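Local coordinates for protein minor fimbrium tip subunit Mfa3 (Porphyromonas gingivalis ATCC 33277, PDB 5NF4) that forms part of the tip of the minor fimbriae, the surface filaments through which the bacterium adheres to host cells and other oral bacteria and builds biofilm, at residues Leu72-Phe77 and Phe113-Asn118; His137-Phe142 and Arg223-Gln228. All blocks are in the same frame, centred on the assembly; numbering follows the deposited sequence.

Overall arrangement
Contact 1 (72-77 with 113-118) joins two strands of a beta sheet, and every residue that touches across it is buried; contact 2 (137-142 with 223-228) is partly buried and joins the C-terminal part of helix 132-140 to an irregular loop. Their centres lie 14 Å apart, and they share one apolar layer: Val116 CG2 is 3.7 Å from Met139 SD, and Val116 CG1 is 4.0 Å from Leu224 CD1. The chemistry follows the place in the fold. In contact 1 regular backbone bonds are flanked by aromatic, sulfur and aliphatic side chains, whereas contact 2 adds to its apolar inner side an arginine that binds main-chain and side-chain oxygens nearer the surface.

Contact 1 (Leu72-Phe77 and Phe113-Asn118); sequences LAMLVF and FFFVAN
Leu75 and Phe114 exchange two backbone hydrogen bonds, and Ala73 and Val116 two more, which makes both hydrogen-bonded pairs of antiparallel strands in the beta fold of this FimB/Mfa2-family protein. The strand axes run at 164° and approach to 4.6 Å. The shortest of these bonds measure 2.8 Å, from Ala73 N to Val116 O and from Phe114 N to Leu75 O. The non-hydrogen-bonded pair Met74-Phe115 lies between them, with a C-H...O contact from Met74 CA to Phe114 O, and Leu72-Ala117 and Val76-Phe113 flank them.

Aromatic contacts dominate the face carrying Met74, Val76, Phe113 and Phe115. Val76 CG1 sits over the centre of the Phe113 ring, 3.9 Å from its centroid and 6° off the normal, a clear CH-pi contact. With its CG anti to the backbone N, Met74 runs alongside Phe115, and its chain bends at chi3. Its SD makes Met-aromatic contacts with two rings, at the edge of Phe113 and obliquely to Phe115, where CZ is 3.5 Å away. On the other face, Phe77 and Phe114 cross with planes at 84°, and Phe77 CD1 is 3.7 Å from Phe114 CE1.

Strand 84-91 pairs with the other edge of 72-77, while strand 161-170 flanks 109-117. Helices 122-126 and 132-140 cover the face of Ala73, Leu75, Phe114 and Val116; on the face carrying Met74, Phe182 stacks with the Phe113 ring.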
# COMPACT_ATOMS: atom_id res chain seq x y z
N LEU A 72 -10.38 9.41 -8.98
CA LEU A 72 -10.56 8.01 -9.24
C LEU A 72 -10.86 7.78 -10.72
O LEU A 72 -11.86 8.28 -11.22
CB LEU A 72 -11.72 7.46 -8.39
CG LEU A 72 -12.05 5.98 -8.61
CD1 LEU A 72 -10.88 5.10 -8.17
CD2 LEU A 72 -13.35 5.61 -7.91
N ALA A 73 -10.01 7.02 -11.38
CA ALA A 73 -10.25 6.61 -12.76
C ALA A 73 -10.70 5.17 -12.80
O ALA A 73 -10.16 4.32 -12.10
CB ALA A 73 -9.02 6.78 -13.61
N MET A 74 -11.72 4.90 -13.61
CA MET A 74 -12.17 3.56 -13.85
C MET A 74 -12.02 3.33 -15.34
O MET A 74 -12.51 4.16 -16.12
CB MET A 74 -13.64 3.35 -13.43
CG MET A 74 -14.07 1.90 -13.62
SD MET A 74 -15.85 1.64 -13.41
CE MET A 74 -16.38 2.53 -14.87
N LEU A 75 -11.39 2.23 -15.72
CA LEU A 75 -11.26 1.84 -17.13
C LEU A 75 -11.69 0.38 -17.25
O LEU A 75 -11.26 -0.49 -16.48
CB LEU A 75 -9.84 2.07 -17.64
CG LEU A 75 -9.33 3.52 -17.61
CD1 LEU A 75 -8.57 3.75 -16.32
CD2 LEU A 75 -8.45 3.85 -18.85
N VAL A 76 -12.54 0.12 -18.25
CA VAL A 76 -13.19 -1.18 -18.41
C VAL A 76 -12.88 -1.71 -19.80
O VAL A 76 -12.97 -0.96 -20.80
CB VAL A 76 -14.72 -1.07 -18.21
CG1 VAL A 76 -15.29 -2.49 -18.10
CG2 VAL A 76 -15.06 -0.22 -16.99
N PHE A 77 -12.46 -2.95 -19.87
CA PHE A 77 -12.06 -3.57 -21.12
C PHE A 77 -12.74 -4.90 -21.35
O PHE A 77 -13.03 -5.63 -20.42
CB PHE A 77 -10.54 -3.79 -21.16
CG PHE A 77 -9.76 -2.53 -21.00
CD1 PHE A 77 -9.50 -2.05 -19.71
CD2 PHE A 77 -9.34 -1.78 -22.08
CE1 PHE A 77 -8.85 -0.88 -19.51
CE2 PHE A 77 -8.63 -0.58 -21.86
CZ PHE A 77 -8.40 -0.15 -20.59
N PHE A 113 -12.13 -4.71 -15.04
CA PHE A 113 -12.32 -3.37 -14.47
C PHE A 113 -11.01 -2.96 -13.80
O PHE A 113 -10.47 -3.72 -13.02
CB PHE A 113 -13.40 -3.34 -13.42
CG PHE A 113 -14.81 -3.49 -13.97
CD1 PHE A 113 -15.27 -4.70 -14.47
CD2 PHE A 113 -15.67 -2.41 -13.93
CE1 PHE A 113 -16.57 -4.81 -14.93
CE2 PHE A 113 -16.94 -2.51 -14.40
CZ PHE A 113 -17.40 -3.70 -14.90
N PHE A 114 -10.56 -1.75 -14.08
CA PHE A 114 -9.34 -1.21 -13.46
C PHE A 114 -9.71 0.08 -12.76
O PHE A 114 -10.31 0.96 -13.36
CB PHE A 114 -8.23 -0.93 -14.48
CG PHE A 114 -7.72 -2.16 -15.17
CD1 PHE A 114 -8.47 -2.74 -16.20
CD2 PHE A 114 -6.50 -2.72 -14.82
CE1 PHE A 114 -8.00 -3.86 -16.86
CE2 PHE A 114 -6.03 -3.85 -15.48
CZ PHE A 114 -6.81 -4.43 -16.51
N PHE A 115 -9.28 0.21 -11.50
CA PHE A 115 -9.54 1.39 -10.71
C PHE A 115 -8.19 1.93 -10.22
O PHE A 115 -7.39 1.19 -9.65
CB PHE A 115 -10.43 1.10 -9.50
CG PHE A 115 -11.84 0.72 -9.88
CD1 PHE A 115 -12.17 -0.60 -10.14
CD2 PHE A 115 -12.81 1.69 -9.98
CE1 PHE A 115 -13.46 -0.95 -10.48
CE2 PHE A 115 -14.12 1.36 -10.32
CZ PHE A 115 -14.45 0.05 -10.57
N VAL A 116 -7.97 3.22 -10.47
CA VAL A 116 -6.71 3.90 -10.11
C VAL A 116 -7.06 5.22 -9.41
O VAL A 116 -7.75 6.05 -9.99
CB VAL A 116 -5.83 4.16 -11.36
CG1 VAL A 116 -4.58 4.90 -10.99
CG2 VAL A 116 -5.44 2.82 -12.01
N ALA A 117 -6.56 5.43 -8.19
CA ALA A 117 -6.89 6.61 -7.42
C ALA A 117 -5.65 7.41 -7.07
O ALA A 117 -4.58 6.83 -6.90
CB ALA A 117 -7.62 6.24 -6.15
N ASN A 118 -5.84 8.73 -7.03
CA ASN A 118 -4.80 9.65 -6.57
C ASN A 118 -3.51 9.61 -7.39
O ASN A 118 -2.43 9.88 -6.87
CB ASN A 118 -4.51 9.36 -5.11
CG ASN A 118 -5.69 9.65 -4.21
OD1 ASN A 118 -6.57 10.43 -4.59
ND2 ASN A 118 -5.70 9.07 -3.01

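Contact 2 (His137-Phe142 and Arg223-Gln228); sequences HFMQVF and RLVPNQ. With FMT (formic acid), chain C.
Arg223 lays its guanidinium alongside the side chain of Gln140, with Gln140 CG over one face and Gln140 CB 3.4 Å from NH2. This is a helix-to-loop contact beside the beta sheet of this fimbrillin-superfamily fold: the C-terminal part of helix 132-140 and the residues after it meet the irregular loop that follows strand 221-222, itself paired with strand 143-144. The arginine chain, extended from CG to NE, carries NE to Gln140 O, where it donates at 3.0 Å in a nearly straight bond (163°), although tilted 28° from the carbonyl plane. NH1 turns back to its own loop and donates to Pro226 O and Gln228 OE1, so three oxygens near the guanidinium plane fix its rotation. The Phe142 ring lies only 10° from parallel to that plane, its CE1 3.7 Å from Arg223 NE.

The inner side is apolar. Met139, bent at chi2 and chi3, crosses Leu224 and Val225 at about right angles, its CB 3.8 Å from Val225 CG1, and Phe138 CE1 packs against Leu224 CD1. Met139 O receives weak bonds from Leu224 N and Val225 N. Met139 also rests on Phe114, which joins this packing to strand 109-117. A formic acid molecule, probably from the crystallisation liquor, accepts at O2 a hydrogen bond from His137 ND1. A water links the segments, accepting from Leu224 N at 3.0 Å and lying 2.6 Å from Val141 O.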
# COMPACT_ATOMS: atom_id res chain seq x y z
N HIS A 137 0.19 -2.56 -18.96
CA HIS A 137 1.51 -1.91 -18.91
C HIS A 137 1.48 -0.75 -17.93
O HIS A 137 2.43 -0.57 -17.12
CB HIS A 137 1.95 -1.43 -20.31
CG HIS A 137 2.43 -2.54 -21.22
ND1 HIS A 137 3.31 -3.52 -20.82
CD2 HIS A 137 2.17 -2.78 -22.52
CE1 HIS A 137 3.55 -4.34 -21.84
NE2 HIS A 137 2.87 -3.91 -22.89
N PHE A 138 0.42 0.06 -17.96
CA PHE A 138 0.31 1.22 -17.09
C PHE A 138 0.28 0.77 -15.63
O PHE A 138 0.97 1.37 -14.78
CB PHE A 138 -0.97 2.02 -17.42
CG PHE A 138 -1.13 3.30 -16.63
CD1 PHE A 138 -1.71 3.28 -15.36
CD2 PHE A 138 -0.66 4.51 -17.14
CE1 PHE A 138 -1.87 4.48 -14.64
CE2 PHE A 138 -0.78 5.69 -16.43
CZ PHE A 138 -1.38 5.68 -15.18
N MET A 139 -0.50 -0.26 -15.33
CA MET A 139 -0.55 -0.78 -13.96
C MET A 139 0.82 -1.28 -13.43
O MET A 139 1.06 -1.26 -12.23
CB MET A 139 -1.52 -1.93 -13.82
CG MET A 139 -2.96 -1.56 -14.12
SD MET A 139 -3.77 -0.33 -13.06
CE MET A 139 -4.15 -1.38 -11.68
N GLN A 140 1.68 -1.73 -14.34
CA GLN A 140 2.93 -2.38 -13.99
C GLN A 140 4.08 -1.38 -13.88
O GLN A 140 5.15 -1.75 -13.45
CB GLN A 140 3.26 -3.47 -15.03
CG GLN A 140 2.29 -4.66 -14.94
CD GLN A 140 2.18 -5.49 -16.23
OE1 GLN A 140 3.00 -5.36 -17.14
NE2 GLN A 140 1.15 -6.33 -16.31
N VAL A 141 3.85 -0.13 -14.26
CA VAL A 141 4.94 0.88 -14.19
C VAL A 141 5.47 1.04 -12.77
O VAL A 141 4.69 1.10 -11.82
CB VAL A 141 4.44 2.25 -14.74
CG1 VAL A 141 5.45 3.39 -14.48
CG2 VAL A 141 4.17 2.15 -16.24
N PHE A 142 6.80 1.12 -12.64
CA PHE A 142 7.43 1.48 -11.36
C PHE A 142 7.40 3.01 -11.25
O PHE A 142 7.93 3.73 -12.09
CB PHE A 142 8.85 0.87 -11.30
CG PHE A 142 8.85 -0.60 -11.45
CD1 PHE A 142 8.23 -1.42 -10.51
CD2 PHE A 142 9.45 -1.19 -12.56
CE1 PHE A 142 8.21 -2.80 -10.67
CE2 PHE A 142 9.44 -2.57 -12.70
CZ PHE A 142 8.81 -3.37 -11.76
N ARG A 223 3.98 0.45 -7.25
CA ARG A 223 3.41 -0.15 -8.44
C ARG A 223 1.92 -0.34 -8.23
O ARG A 223 1.51 -0.69 -7.13
CB ARG A 223 4.09 -1.50 -8.69
CG ARG A 223 3.90 -2.07 -10.06
CD ARG A 223 4.43 -3.53 -10.15
NE ARG A 223 4.81 -3.96 -11.51
CZ ARG A 223 4.77 -5.21 -11.96
NH1 ARG A 223 4.29 -6.19 -11.21
NH2 ARG A 223 5.21 -5.49 -13.19
N LEU A 224 1.13 -0.13 -9.27
CA LEU A 224 -0.33 -0.19 -9.10
C LEU A 224 -0.89 -1.61 -9.11
O LEU A 224 -2.09 -1.83 -8.82
CB LEU A 224 -1.02 0.63 -10.18
CG LEU A 224 -0.78 2.13 -10.05
CD1 LEU A 224 -1.19 2.81 -11.32
CD2 LEU A 224 -1.52 2.73 -8.82
N VAL A 225 -0.05 -2.58 -9.44
CA VAL A 225 -0.39 -3.99 -9.19
C VAL A 225 0.76 -4.60 -8.43
O VAL A 225 1.88 -4.10 -8.47
CB VAL A 225 -0.63 -4.79 -10.48
CG1 VAL A 225 -1.93 -4.44 -11.06
CG2 VAL A 225 0.53 -4.59 -11.47
N PRO A 226 0.48 -5.68 -7.71
CA PRO A 226 1.54 -6.26 -6.89
C PRO A 226 2.85 -6.56 -7.61
O PRO A 226 2.88 -6.99 -8.76
CB PRO A 226 0.91 -7.55 -6.37
CG PRO A 226 -0.53 -7.27 -6.34
CD PRO A 226 -0.80 -6.39 -7.53
N ASN A 227 3.94 -6.35 -6.88
CA ASN A 227 5.30 -6.63 -7.31
C ASN A 227 5.57 -8.13 -7.31
O ASN A 227 5.11 -8.84 -6.42
CB ASN A 227 6.30 -5.94 -6.38
CG ASN A 227 6.35 -4.45 -6.55
OD1 ASN A 227 7.05 -3.94 -7.41
ND2 ASN A 227 5.63 -3.73 -5.70
N GLN A 228 6.31 -8.59 -8.31
CA GLN A 228 6.80 -9.97 -8.36
C GLN A 228 8.33 -10.05 -8.18
O GLN A 228 8.88 -11.15 -8.16
CB GLN A 228 6.43 -10.62 -9.70
CG GLN A 228 4.92 -10.60 -10.02
CD GLN A 228 4.66 -10.47 -11.51
OE1 GLN A 228 4.58 -9.36 -12.04
NE2 GLN A 228 4.54 -11.60 -12.18
C FMT C . 5.88 -4.17 -17.64
O1 FMT C . 7.01 -3.85 -18.00
O2 FMT C . 4.91 -3.83 -18.31
O HOH W 1 2.08 1.43 -11.70